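Local coordinates for p-47 protein (Clostridium botulinum E1 str. 'BoNT E Beluga', PDB 5WIX) that is of unknown function but has a TULIP-type topology like that of bactericidal/permeability-increasing protein, a fold whose known members often bind lipids, at residues N310-R315 with C336-I341; P250-N255 with D389-E394; L236-K241 with V424-Q429. One frame throughout, in Å; residues are numbered along the deposited sequence.

In the fold
Three contacts illustrate how one TULIP-like chain varies its joints with depth. Contact 3 lies near the centre of the chain and pairs two strands of the six-stranded sheet, with apolar side chains on both of its faces. Contact 1, about 17 Å from it between centres, is also a strand pair and largely buried, but in the antiparallel sheet of strands 293-307, 311-322, 328-343 and 348-363; one face carries Lys311, Lys313 and Lys339 around Ile337, the other Leu312, Thr314, Cys336 and Thr338. Contact 2 is only partly buried and joins two helix ends through the Phe393 ring, a leucine pair and one hydrogen bond from the Asn255 amide. It touches contact 1 through Leu391 and shares helix 240-252 with contact 3.

Contact 1 (N310-R315 with C336-I341)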
ATOM      1  N   ASN A 310      16.367  -1.997  -4.826  1.00 75.44           N
ATOM      2  CA  ASN A 310      15.810  -3.349  -4.965  1.00 75.01           C
ATOM      3  C   ASN A 310      16.741  -4.484  -4.473  1.00 80.44           C
ATOM      4  O   ASN A 310      16.412  -5.675  -4.601  1.00 59.77           O
ATOM      5  CB  ASN A 310      15.417  -3.608  -6.425  1.00 64.34           C
ATOM      6  CG  ASN A 310      16.621  -3.679  -7.366  1.00 85.36           C
ATOM      7  OD1 ASN A 310      17.686  -3.112  -7.091  1.00 78.61           O
ATOM      8  ND2 ASN A 310      16.448  -4.373  -8.496  1.00 90.70           N
ATOM      9  N   LYS A 311      17.891  -4.120  -3.909  1.00 70.16           N
ATOM     10  CA  LYS A 311      18.838  -5.125  -3.410  1.00 82.19           C
ATOM     11  C   LYS A 311      18.961  -5.142  -1.862  1.00 86.49           C
ATOM     12  O   LYS A 311      18.811  -4.106  -1.196  1.00 81.63           O
ATOM     13  CB  LYS A 311      20.230  -4.908  -4.045  1.00 87.05           C
ATOM     14  CG  LYS A 311      20.267  -4.848  -5.594  1.00 79.27           C
ATOM     15  CD  LYS A 311      21.647  -4.375  -6.107  1.00 75.61           C
ATOM     16  CE  LYS A 311      21.615  -3.880  -7.555  1.00 97.66           C
ATOM     17  NZ  LYS A 311      20.702  -2.699  -7.792  1.00 95.46           N
ATOM     18  N   LEU A 312      19.231  -6.321  -1.300  1.00 86.04           N
ATOM     19  CA  LEU A 312      19.520  -6.462   0.136  1.00 82.20           C
ATOM     20  C   LEU A 312      21.014  -6.687   0.387  1.00 75.72           C
ATOM     21  O   LEU A 312      21.637  -7.555  -0.232  1.00 74.00           O
ATOM     22  CB  LEU A 312      18.717  -7.618   0.735  1.00 73.30           C
ATOM     23  CG  LEU A 312      17.203  -7.473   0.615  1.00 75.21           C
ATOM     24  CD1 LEU A 312      16.616  -8.834   0.578  1.00 96.13           C
ATOM     25  CD2 LEU A 312      16.628  -6.704   1.789  1.00 69.80           C
ATOM     26  N   LYS A 313      21.578  -5.873   1.274  1.00 78.54           N
ATOM     27  CA  LYS A 313      22.977  -5.983   1.681  1.00 85.85           C
ATOM     28  C   LYS A 313      23.022  -6.701   3.016  1.00 90.06           C
ATOM     29  O   LYS A 313      22.539  -6.183   4.027  1.00 83.61           O
ATOM     30  CB  LYS A 313      23.635  -4.594   1.793  1.00 88.73           C
ATOM     31  CG  LYS A 313      25.104  -4.589   2.257  1.00 89.83           C
ATOM     32  CD  LYS A 313      25.946  -3.556   1.461  1.00 95.48           C
ATOM     33  CE  LYS A 313      26.148  -2.238   2.202  1.00 99.22           C
ATOM     34  NZ  LYS A 313      26.831  -1.201   1.367  1.00 99.62           N
ATOM     35  N   THR A 314      23.585  -7.902   3.027  1.00 96.67           N
ATOM     36  CA  THR A 314      23.666  -8.652   4.269  1.00 86.48           C
ATOM     37  C   THR A 314      25.082  -8.639   4.831  1.00 87.13           C
ATOM     38  O   THR A 314      26.065  -8.771   4.092  1.00 78.62           O
ATOM     39  CB  THR A 314      23.200 -10.062   4.064  1.00 83.92           C
ATOM     40  OG1 THR A 314      21.985 -10.039   3.275  1.00 82.19           O
ATOM     41  CG2 THR A 314      22.948 -10.703   5.405  1.00 72.52           C
ATOM     42  N   ARG A 315      25.178  -8.444   6.143  1.00 92.08           N
ATOM     43  CA  ARG A 315      26.459  -8.250   6.813  1.00 95.62           C
ATOM     44  C   ARG A 315      26.443  -8.962   8.158  1.00 86.66           C
ATOM     45  O   ARG A 315      25.985  -8.403   9.151  1.00 89.25           O
ATOM     46  CB  ARG A 315      26.733  -6.762   7.001  1.00102.92           C
ATOM     47  CG  ARG A 315      28.163  -6.349   6.754  1.00121.46           C
ATOM     48  CD  ARG A 315      28.374  -4.868   7.081  1.00136.97           C
ATOM     49  NE  ARG A 315      27.470  -4.000   6.326  1.00151.99           N
ATOM     50  CZ  ARG A 315      26.972  -2.852   6.785  1.00165.59           C
ATOM     51  NH1 ARG A 315      27.281  -2.433   8.008  1.00177.83           N
ATOM     52  NH2 ARG A 315      26.159  -2.124   6.025  1.00159.36           N
ATOM     53  N   CYS A 336      27.137  -9.991   1.713  1.00 76.46           N
ATOM     54  CA  CYS A 336      26.466 -10.666   0.603  1.00 84.00           C
ATOM     55  C   CYS A 336      25.205  -9.948   0.148  1.00 87.93           C
ATOM     56  O   CYS A 336      24.197  -9.897   0.872  1.00 82.84           O
ATOM     57  CB  CYS A 336      26.116 -12.107   0.991  1.00 67.30           C
ATOM     58  SG  CYS A 336      25.225 -13.021  -0.290  1.00 83.00           S
ATOM     59  N   ILE A 337      25.276  -9.417  -1.069  1.00 87.10           N
ATOM     60  CA  ILE A 337      24.182  -8.700  -1.709  1.00 66.78           C
ATOM     61  C   ILE A 337      23.183  -9.648  -2.380  1.00 70.74           C
ATOM     62  O   ILE A 337      23.562 -10.456  -3.234  1.00 70.83           O
ATOM     63  CB  ILE A 337      24.729  -7.755  -2.751  1.00 82.55           C
ATOM     64  CG1 ILE A 337      25.954  -7.016  -2.202  1.00 77.98           C
ATOM     65  CG2 ILE A 337      23.633  -6.817  -3.237  1.00105.41           C
ATOM     66  CD1 ILE A 337      25.646  -6.098  -1.061  1.00 78.25           C
ATOM     67  N   THR A 338      21.911  -9.563  -1.995  1.00 71.23           N
ATOM     68  CA  THR A 338      20.875 -10.314  -2.694  1.00 78.57           C
ATOM     69  C   THR A 338      19.933  -9.340  -3.381  1.00 85.70           C
ATOM     70  O   THR A 338      19.891  -8.167  -3.007  1.00 79.05           O
ATOM     71  CB  THR A 338      20.081 -11.210  -1.757  1.00 73.50           C
ATOM     72  OG1 THR A 338      19.501 -10.405  -0.726  1.00 84.51           O
ATOM     73  CG2 THR A 338      20.993 -12.205  -1.124  1.00 84.86           C
ATOM     74  N   LYS A 339      19.174  -9.834  -4.364  1.00 73.92           N
ATOM     75  CA  LYS A 339      18.371  -8.973  -5.237  1.00 76.18           C
ATOM     76  C   LYS A 339      16.915  -9.407  -5.418  1.00 75.78           C
ATOM     77  O   LYS A 339      16.636 -10.576  -5.665  1.00 75.84           O
ATOM     78  CB  LYS A 339      19.029  -8.884  -6.619  1.00 87.27           C
ATOM     79  CG  LYS A 339      18.264  -8.057  -7.632  1.00 92.90           C
ATOM     80  CD  LYS A 339      18.933  -8.078  -9.013  1.00110.06           C
ATOM     81  CE  LYS A 339      18.234  -7.117  -9.998  1.00119.37           C
ATOM     82  NZ  LYS A 339      18.835  -7.105 -11.368  1.00121.01           N
ATOM     83  N   PHE A 340      15.999  -8.445  -5.327  1.00 81.17           N
ATOM     84  CA  PHE A 340      14.583  -8.683  -5.587  1.00 72.96           C
ATOM     85  C   PHE A 340      14.385  -9.175  -7.008  1.00 69.92           C
ATOM     86  O   PHE A 340      15.101  -8.768  -7.913  1.00 86.91           O
ATOM     87  CB  PHE A 340      13.783  -7.404  -5.349  1.00 70.73           C
ATOM     88  CG  PHE A 340      12.349  -7.478  -5.796  1.00 73.42           C
ATOM     89  CD1 PHE A 340      11.364  -7.945  -4.940  1.00 68.51           C
ATOM     90  CD2 PHE A 340      11.977  -7.036  -7.057  1.00 87.26           C
ATOM     91  CE1 PHE A 340      10.038  -7.997  -5.346  1.00 72.87           C
ATOM     92  CE2 PHE A 340      10.656  -7.079  -7.464  1.00 91.87           C
ATOM     93  CZ  PHE A 340       9.688  -7.557  -6.611  1.00 88.15           C
ATOM     94  N   ILE A 341      13.409 -10.053  -7.192  1.00 67.64           N
ATOM     95  CA  ILE A 341      13.171 -10.716  -8.472  1.00 58.75           C
ATOM     96  C   ILE A 341      11.689 -10.975  -8.601  1.00 76.47           C
ATOM     97  O   ILE A 341      11.081 -11.604  -7.731  1.00 81.22           O
ATOM     98  CB  ILE A 341      13.933 -12.063  -8.592  1.00 65.82           C
ATOM     99  CG1 ILE A 341      15.380 -11.825  -9.015  1.00 61.10           C
ATOM    100  CG2 ILE A 341      13.237 -13.006  -9.596  1.00 59.03           C
ATOM    101  CD1 ILE A 341      15.476 -11.169 -10.343  1.00 68.46           C
TER
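The beta hairpin of strands 311-322 and 328-343, part of the antiparallel sheet that also holds strands 293-307 and 348-363 of this TULIP-like chain, is zipped here through Leu312 opposite Thr338 and Thr314 opposite Cys336, both hydrogen-bonded antiparallel pairs. Leu312 N reaches Thr338 O at 2.6 Å, and Thr338 N returns a bond to Leu312 O. Thr314 and Cys336 exchange a second pair of backbone bonds, while Thr314 OG1 adds a weak bond to Cys336 O. Before the strand proper begins, Phe340 N extends the ladder to Asn310 O at 2.9 Å, nearly straight at 166°. On the face of Leu312 and Thr338 the two side chains cross obliquely; Thr338 OG1 lies between its own N and carbonyl carbon (chi1 58°) and meets Leu312 CD1 at 3.5 Å. The other face is more polar at its tips. Lys313 runs alongside Ile337, with Lys313 CD 3.6 Å from Ile337 CD1. Asn310 ND2 rests against Lys339 CE at 3.6 Å, and Asn310 OD1 accepts Lys311 NZ at 3.1 Å in its carbonyl plane. This amide oxygen and a long, weak ion pair with Glu308 probably ease the presence of Lys339 NZ, 6.0 Å from Lys311 NZ. Strand 293-307 flanks the hairpin beside 311-322, with Met304 and Leu306 against Leu312; strand 348-363 flanks it beside 328-343, and Leu391 from a loop packs on Thr314, Cys336 and Thr338.

Contact 2 (P250-N255 with D389-E394)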
ATOM      1  N   PRO A 250       9.921 -12.736   8.008  1.00 73.43           N
ATOM      2  CA  PRO A 250       9.237 -14.020   8.244  1.00 60.42           C
ATOM      3  C   PRO A 250       9.814 -15.154   7.437  1.00 64.70           C
ATOM      4  O   PRO A 250       9.971 -16.255   7.982  1.00 86.70           O
ATOM      5  CB  PRO A 250       7.804 -13.741   7.808  1.00 61.45           C
ATOM      6  CG  PRO A 250       7.626 -12.270   8.041  1.00 69.09           C
ATOM      7  CD  PRO A 250       8.956 -11.650   7.722  1.00 66.84           C
ATOM      8  N   LYS A 251      10.158 -14.904   6.179  1.00 56.43           N
ATOM      9  CA  LYS A 251      10.747 -15.972   5.369  1.00 68.07           C
ATOM     10  C   LYS A 251      12.191 -16.270   5.812  1.00 65.88           C
ATOM     11  O   LYS A 251      12.503 -17.384   6.220  1.00 69.80           O
ATOM     12  CB  LYS A 251      10.718 -15.621   3.887  1.00 51.79           C
ATOM     13  CG  LYS A 251      11.222 -16.743   2.984  1.00 54.75           C
ATOM     14  CD  LYS A 251      10.477 -18.052   3.211  1.00 56.14           C
ATOM     15  CE  LYS A 251      11.117 -19.199   2.429  1.00 65.61           C
ATOM     16  NZ  LYS A 251      10.643 -20.546   2.874  1.00 80.15           N
ATOM     17  N   LEU A 252      13.039 -15.250   5.729  1.00 60.47           N
ATOM     18  CA  LEU A 252      14.447 -15.295   6.108  1.00 55.09           C
ATOM     19  C   LEU A 252      14.652 -15.990   7.429  1.00 73.65           C
ATOM     20  O   LEU A 252      15.426 -16.943   7.541  1.00 78.22           O
ATOM     21  CB  LEU A 252      15.007 -13.863   6.203  1.00 54.89           C
ATOM     22  CG  LEU A 252      16.424 -13.607   6.716  1.00 51.14           C
ATOM     23  CD1 LEU A 252      17.423 -13.940   5.626  1.00 60.89           C
ATOM     24  CD2 LEU A 252      16.607 -12.170   7.167  1.00 47.79           C
ATOM     25  N   SER A 253      13.927 -15.524   8.431  1.00 64.48           N
ATOM     26  CA  SER A 253      14.128 -15.980   9.797  1.00 59.58           C
ATOM     27  C   SER A 253      13.723 -17.457  10.025  1.00 60.69           C
ATOM     28  O   SER A 253      13.850 -17.986  11.130  1.00 65.20           O
ATOM     29  CB  SER A 253      13.347 -15.071  10.730  1.00 66.14           C
ATOM     30  OG  SER A 253      11.973 -15.401  10.687  1.00 72.76           O
ATOM     31  N   SER A 254      13.237 -18.108   8.974  1.00 45.15           N
ATOM     32  CA  SER A 254      12.845 -19.508   9.014  1.00 50.75           C
ATOM     33  C   SER A 254      13.582 -20.226   7.909  1.00 57.16           C
ATOM     34  O   SER A 254      13.155 -21.283   7.450  1.00 58.30           O
ATOM     35  CB  SER A 254      11.338 -19.678   8.811  1.00 71.39           C
ATOM     36  OG  SER A 254      11.011 -19.730   7.420  1.00 77.28           O
ATOM     37  N   ASN A 255      14.661 -19.619   7.436  1.00 60.41           N
ATOM     38  CA  ASN A 255      15.424 -20.240   6.370  1.00 67.93           C
ATOM     39  C   ASN A 255      16.793 -20.671   6.862  1.00 71.42           C
ATOM     40  O   ASN A 255      17.688 -20.946   6.042  1.00 71.82           O
ATOM     41  CB  ASN A 255      15.593 -19.287   5.190  1.00 42.82           C
ATOM     42  CG  ASN A 255      15.575 -20.015   3.865  1.00 57.16           C
ATOM     43  OD1 ASN A 255      14.745 -20.926   3.663  1.00 46.80           O
ATOM     44  ND2 ASN A 255      16.501 -19.644   2.956  1.00 42.98           N
ATOM     45  N   ASP A 389      23.814 -19.302   1.158  1.00 69.50           N
ATOM     46  CA  ASP A 389      22.774 -20.137   0.567  1.00 75.04           C
ATOM     47  C   ASP A 389      21.383 -19.834   1.161  1.00 72.94           C
ATOM     48  O   ASP A 389      20.360 -19.963   0.466  1.00 66.90           O
ATOM     49  CB  ASP A 389      23.129 -21.628   0.739  1.00 86.11           C
ATOM     50  CG  ASP A 389      24.150 -22.126  -0.295  1.00 87.29           C
ATOM     51  OD1 ASP A 389      24.997 -21.327  -0.774  1.00 82.21           O
ATOM     52  OD2 ASP A 389      24.098 -23.336  -0.628  1.00 89.38           O
ATOM     53  N   SER A 390      21.355 -19.407   2.426  1.00 53.56           N
ATOM     54  CA  SER A 390      20.091 -19.237   3.146  1.00 56.15           C
ATOM     55  C   SER A 390      19.466 -17.901   2.824  1.00 67.25           C
ATOM     56  O   SER A 390      18.309 -17.666   3.150  1.00 69.61           O
ATOM     57  CB  SER A 390      20.290 -19.325   4.661  1.00 54.44           C
ATOM     58  OG  SER A 390      20.899 -18.130   5.136  1.00 58.24           O
ATOM     59  N   LEU A 391      20.270 -17.019   2.238  1.00 59.98           N
ATOM     60  CA  LEU A 391      19.812 -15.719   1.784  1.00 61.87           C
ATOM     61  C   LEU A 391      19.132 -15.748   0.410  1.00 69.64           C
ATOM     62  O   LEU A 391      18.848 -14.696  -0.149  1.00 64.19           O
ATOM     63  CB  LEU A 391      20.986 -14.752   1.715  1.00 54.12           C
ATOM     64  CG  LEU A 391      21.680 -14.576   3.051  1.00 50.30           C
ATOM     65  CD1 LEU A 391      22.740 -13.477   2.946  1.00 58.79           C
ATOM     66  CD2 LEU A 391      20.660 -14.242   4.128  1.00 59.19           C
ATOM     67  N   ALA A 392      18.902 -16.939  -0.142  1.00 56.61           N
ATOM     68  CA  ALA A 392      18.361 -17.041  -1.491  1.00 52.05           C
ATOM     69  C   ALA A 392      17.118 -17.897  -1.522  1.00 54.17           C
ATOM     70  O   ALA A 392      17.171 -19.089  -1.809  1.00 81.46           O
ATOM     71  CB  ALA A 392      19.388 -17.586  -2.451  1.00 48.13           C
ATOM     72  N   PHE A 393      15.993 -17.243  -1.281  1.00 75.60           N
ATOM     73  CA  PHE A 393      14.715 -17.898  -1.118  1.00 71.42           C
ATOM     74  C   PHE A 393      13.612 -17.208  -1.927  1.00 72.47           C
ATOM     75  O   PHE A 393      13.881 -16.298  -2.710  1.00 83.98           O
ATOM     76  CB  PHE A 393      14.356 -17.901   0.367  1.00 59.89           C
ATOM     77  CG  PHE A 393      14.617 -16.594   1.036  1.00 58.39           C
ATOM     78  CD1 PHE A 393      13.670 -15.554   0.964  1.00 67.57           C
ATOM     79  CD2 PHE A 393      15.823 -16.370   1.686  1.00 53.82           C
ATOM     80  CE1 PHE A 393      13.907 -14.314   1.571  1.00 50.41           C
ATOM     81  CE2 PHE A 393      16.080 -15.145   2.300  1.00 56.85           C
ATOM     82  CZ  PHE A 393      15.110 -14.107   2.235  1.00 69.70           C
ATOM     83  N   GLU A 394      12.372 -17.641  -1.703  1.00 60.39           N
ATOM     84  CA  GLU A 394      11.183 -17.116  -2.372  1.00 60.59           C
ATOM     85  C   GLU A 394      10.076 -16.920  -1.341  1.00 73.39           C
ATOM     86  O   GLU A 394       9.761 -17.857  -0.610  1.00 80.88           O
ATOM     87  CB  GLU A 394      10.713 -18.070  -3.500  1.00 54.56           C
ATOM     88  CG  GLU A 394       9.239 -17.903  -3.929  1.00 61.80           C
ATOM     89  CD  GLU A 394       8.831 -18.781  -5.120  1.00 81.16           C
ATOM     90  OE1 GLU A 394       9.303 -18.540  -6.265  1.00 83.10           O
ATOM     91  OE2 GLU A 394       8.005 -19.700  -4.909  1.00 90.09           O
TER
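Phe393 sets its ring against Lys251, Leu252 and Asn255, at the point where helix 240-252 ends in a type I beta turn running from Leu252 to Asn255. The contact thus joins this helix end to the stretch at the end of helix 370-390, alongside the antiparallel sheet of the TULIP-like fold that contains strands 328-343 and 348-363. The Phe393 CG atom sits between its backbone N and carbonyl carbon (chi1 44°), and the first bond of its side chain points toward the 250-255 segment. Lys251 and Phe393 pass one another heading opposite ways: Lys251 CG comes obliquely to Phe393 CD1 at 3.4 Å, and farther along, Lys251 CE approaches Glu394 O at 3.6 Å, so the aliphatic part of the lysine does the packing. Leu252 meets the ring in two ways. Its backbone N lies over one ring face toward the rim, while its CD1 methyl touches Phe393 CE2 at 3.8 Å. That same CD1 meets Leu391 CD2 at 3.6 Å, the two leucines running abreast. The polar tie is made by Asn255, whose ND2 gives an almost straight bond (167°) to Ser390 O at 2.7 Å. Ser390 O lies in the amide plane of Asn255 and also at the edge of the Phe393 ring, in its plane. The Ser390 hydroxyl turns back to Phe387 O. Just before the turn, at the end of the helix, Lys251 O takes two donors from Ser254: its N at 2.9 Å and its OG at 3.0 Å.

Contact 3 (L236-K241 with V424-Q429); sequences LLISEK and VGFCIQ
The Phe426 ring receives the CD1 methyl of Ile238 at its edge, near the ring plane, with Ile238 CD1 3.5 Å from Phe426 CD2. The two side chains extend in parallel from neighbouring strands; the ring of Phe243, from the helix that follows Ile238, meets that of Phe426 with the planes only about 15° apart, and Ile420 of the adjoining strand also touches it. The Glu240 side chain passes Val424 at a slant, its OE2 lying 3.9 Å from Val424 CG1, while its OE1 accepts a bond from Gly275 N. Ile238 and Phe426 belong to an antiparallel strand pair, 234-238 with 426-432, inside the six-stranded sheet near the centre of the chain, consistent with the central sheet of BPI-like proteins. They form one hydrogen-bonded pair: Ile238 N to Phe426 O is 2.6 Å, and Phe426 N to Ile238 O is 2.7 Å. Leu236 and Ile428 form the next, bonded in both directions. Beside them Ile428 CD1 lies 4.3 Å from Leu236 CD2, and helix 399-403 covers both residues with Ile403. On the opposite face Leu237 CG is anti to its backbone N (chi1 -163°), and the CD1 methyl beyond it meets Cys427 CB at 3.4 Å. Cys427 CA makes a CA-H...O contact with Leu236 O at 3.2 Å.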
ATOM      1  N   LEU A 236      -1.098  -0.305  -4.604  1.00 94.28           N
ATOM      2  CA  LEU A 236      -0.898  -0.443  -3.162  1.00 81.73           C
ATOM      3  C   LEU A 236       0.585  -0.252  -2.874  1.00 73.41           C
ATOM      4  O   LEU A 236       1.426  -0.934  -3.465  1.00 89.09           O
ATOM      5  CB  LEU A 236      -1.404  -1.810  -2.700  1.00 78.85           C
ATOM      6  CG  LEU A 236      -1.535  -2.282  -1.244  1.00 73.29           C
ATOM      7  CD1 LEU A 236      -2.700  -3.222  -1.041  1.00 68.00           C
ATOM      8  CD2 LEU A 236      -0.242  -2.986  -0.825  1.00 81.22           C
ATOM      9  N   LEU A 237       0.897   0.681  -1.981  1.00 63.73           N
ATOM     10  CA  LEU A 237       2.282   0.949  -1.621  1.00 63.37           C
ATOM     11  C   LEU A 237       2.598   0.670  -0.151  1.00 81.13           C
ATOM     12  O   LEU A 237       2.089   1.361   0.743  1.00 69.41           O
ATOM     13  CB  LEU A 237       2.645   2.393  -1.927  1.00 71.43           C
ATOM     14  CG  LEU A 237       4.163   2.553  -1.954  1.00 65.65           C
ATOM     15  CD1 LEU A 237       4.758   1.384  -2.734  1.00 64.00           C
ATOM     16  CD2 LEU A 237       4.563   3.882  -2.582  1.00 68.32           C
ATOM     17  N   ILE A 238       3.454  -0.329   0.091  1.00 81.18           N
ATOM     18  CA  ILE A 238       3.893  -0.683   1.451  1.00 78.57           C
ATOM     19  C   ILE A 238       5.221  -0.009   1.807  1.00 73.12           C
ATOM     20  O   ILE A 238       6.193  -0.085   1.032  1.00 69.33           O
ATOM     21  CB  ILE A 238       4.052  -2.200   1.605  1.00 72.66           C
ATOM     22  CG1 ILE A 238       2.689  -2.887   1.586  1.00 72.41           C
ATOM     23  CG2 ILE A 238       4.758  -2.525   2.889  1.00 79.29           C
ATOM     24  CD1 ILE A 238       2.744  -4.288   1.012  1.00 74.48           C
ATOM     25  N   SER A 239       5.245   0.662   2.960  1.00 62.32           N
ATOM     26  CA  SER A 239       6.452   1.321   3.467  1.00 63.67           C
ATOM     27  C   SER A 239       7.609   0.328   3.596  1.00 85.56           C
ATOM     28  O   SER A 239       7.381  -0.880   3.729  1.00 84.99           O
ATOM     29  CB  SER A 239       6.182   1.959   4.827  1.00 71.24           C
ATOM     30  OG  SER A 239       6.204   0.971   5.857  1.00 82.83           O
ATOM     31  N   GLU A 240       8.843   0.827   3.595  1.00 84.05           N
ATOM     32  CA  GLU A 240       9.995  -0.061   3.726  1.00 85.50           C
ATOM     33  C   GLU A 240       9.924  -0.912   4.999  1.00 88.40           C
ATOM     34  O   GLU A 240      10.122  -2.129   4.942  1.00 88.80           O
ATOM     35  CB  GLU A 240      11.305   0.724   3.711  1.00 80.92           C
ATOM     36  CG  GLU A 240      12.455  -0.019   4.391  1.00 88.30           C
ATOM     37  CD  GLU A 240      13.824   0.539   4.036  1.00103.90           C
ATOM     38  OE1 GLU A 240      14.548   0.980   4.952  1.00106.10           O
ATOM     39  OE2 GLU A 240      14.191   0.517   2.844  1.00116.65           O
ATOM     40  N   LYS A 241       9.618  -0.278   6.128  1.00 75.53           N
ATOM     41  CA  LYS A 241       9.589  -0.981   7.407  1.00 78.06           C
ATOM     42  C   LYS A 241       8.658  -2.182   7.336  1.00 83.78           C
ATOM     43  O   LYS A 241       9.103  -3.327   7.473  1.00 87.20           O
ATOM     44  CB  LYS A 241       9.170  -0.048   8.553  1.00 87.20           C
ATOM     45  CG  LYS A 241       9.178  -0.712   9.936  1.00 96.48           C
ATOM     46  CD  LYS A 241       8.924   0.294  11.077  1.00108.24           C
ATOM     47  CE  LYS A 241       7.529   0.124  11.694  1.00119.22           C
ATOM     48  NZ  LYS A 241       7.148  -1.317  11.930  1.00121.19           N
ATOM     49  N   VAL A 424      12.579   0.585  -2.734  1.00100.03           N
ATOM     50  CA  VAL A 424      12.538   1.119  -1.363  1.00 89.61           C
ATOM     51  C   VAL A 424      11.197   0.849  -0.699  1.00 88.01           C
ATOM     52  O   VAL A 424      11.126   0.323   0.419  1.00 94.79           O
ATOM     53  CB  VAL A 424      12.811   2.626  -1.295  1.00 84.10           C
ATOM     54  CG1 VAL A 424      12.850   3.072   0.161  1.00 70.26           C
ATOM     55  CG2 VAL A 424      14.118   2.954  -1.989  1.00 83.96           C
ATOM     56  N   GLY A 425      10.131   1.229  -1.382  1.00 64.58           N
ATOM     57  CA  GLY A 425       8.809   0.858  -0.943  1.00 63.09           C
ATOM     58  C   GLY A 425       8.460  -0.442  -1.630  1.00 66.67           C
ATOM     59  O   GLY A 425       9.167  -0.886  -2.551  1.00 72.62           O
ATOM     60  N   PHE A 426       7.377  -1.067  -1.194  1.00 59.55           N
ATOM     61  CA  PHE A 426       6.994  -2.354  -1.762  1.00 71.13           C
ATOM     62  C   PHE A 426       5.636  -2.126  -2.353  1.00 66.69           C
ATOM     63  O   PHE A 426       4.697  -1.778  -1.625  1.00 64.08           O
ATOM     64  CB  PHE A 426       6.966  -3.480  -0.704  1.00 72.19           C
ATOM     65  CG  PHE A 426       6.572  -4.835  -1.260  1.00 69.74           C
ATOM     66  CD1 PHE A 426       7.527  -5.693  -1.788  1.00 56.10           C
ATOM     67  CD2 PHE A 426       5.244  -5.251  -1.244  1.00 67.34           C
ATOM     68  CE1 PHE A 426       7.161  -6.931  -2.301  1.00 58.40           C
ATOM     69  CE2 PHE A 426       4.880  -6.498  -1.750  1.00 65.65           C
ATOM     70  CZ  PHE A 426       5.839  -7.333  -2.279  1.00 58.49           C
ATOM     71  N   CYS A 427       5.547  -2.277  -3.671  1.00 69.55           N
ATOM     72  CA  CYS A 427       4.378  -1.842  -4.412  1.00 74.13           C
ATOM     73  C   CYS A 427       3.755  -2.987  -5.166  1.00 72.85           C
ATOM     74  O   CYS A 427       4.430  -3.696  -5.934  1.00 69.99           O
ATOM     75  CB  CYS A 427       4.739  -0.723  -5.390  1.00 87.36           C
ATOM     76  SG  CYS A 427       3.354  -0.179  -6.466  1.00 88.33           S
ATOM     77  N   ILE A 428       2.456  -3.153  -4.949  1.00 74.72           N
ATOM     78  CA  ILE A 428       1.677  -4.167  -5.647  1.00 85.74           C
ATOM     79  C   ILE A 428       0.662  -3.443  -6.542  1.00 62.97           C
ATOM     80  O   ILE A 428       0.088  -2.455  -6.101  1.00 67.47           O
ATOM     81  CB  ILE A 428       0.959  -5.112  -4.652  1.00 59.71           C
ATOM     82  CG1 ILE A 428       1.979  -5.786  -3.742  1.00 75.86           C
ATOM     83  CG2 ILE A 428       0.151  -6.143  -5.395  1.00 62.94           C
ATOM     84  CD1 ILE A 428       1.389  -6.573  -2.544  1.00 68.25           C
ATOM     85  N   GLN A 429       0.462  -3.938  -7.765  1.00 64.28           N
ATOM     86  CA  GLN A 429      -0.415  -3.331  -8.765  1.00 79.63           C
ATOM     87  C   GLN A 429      -1.294  -4.375  -9.448  1.00 94.21           C
ATOM     88  O   GLN A 429      -0.855  -5.501  -9.688  1.00103.66           O
ATOM     89  CB  GLN A 429       0.390  -2.600  -9.849  1.00 82.89           C
ATOM     90  CG  GLN A 429       1.169  -1.371  -9.402  1.00 77.41           C
ATOM     91  CD  GLN A 429       2.046  -0.813 -10.512  1.00 83.84           C
ATOM     92  OE1 GLN A 429       2.360  -1.511 -11.501  1.00 80.11           O
ATOM     93  NE2 GLN A 429       2.443   0.453 -10.367  1.00 75.95           N
TER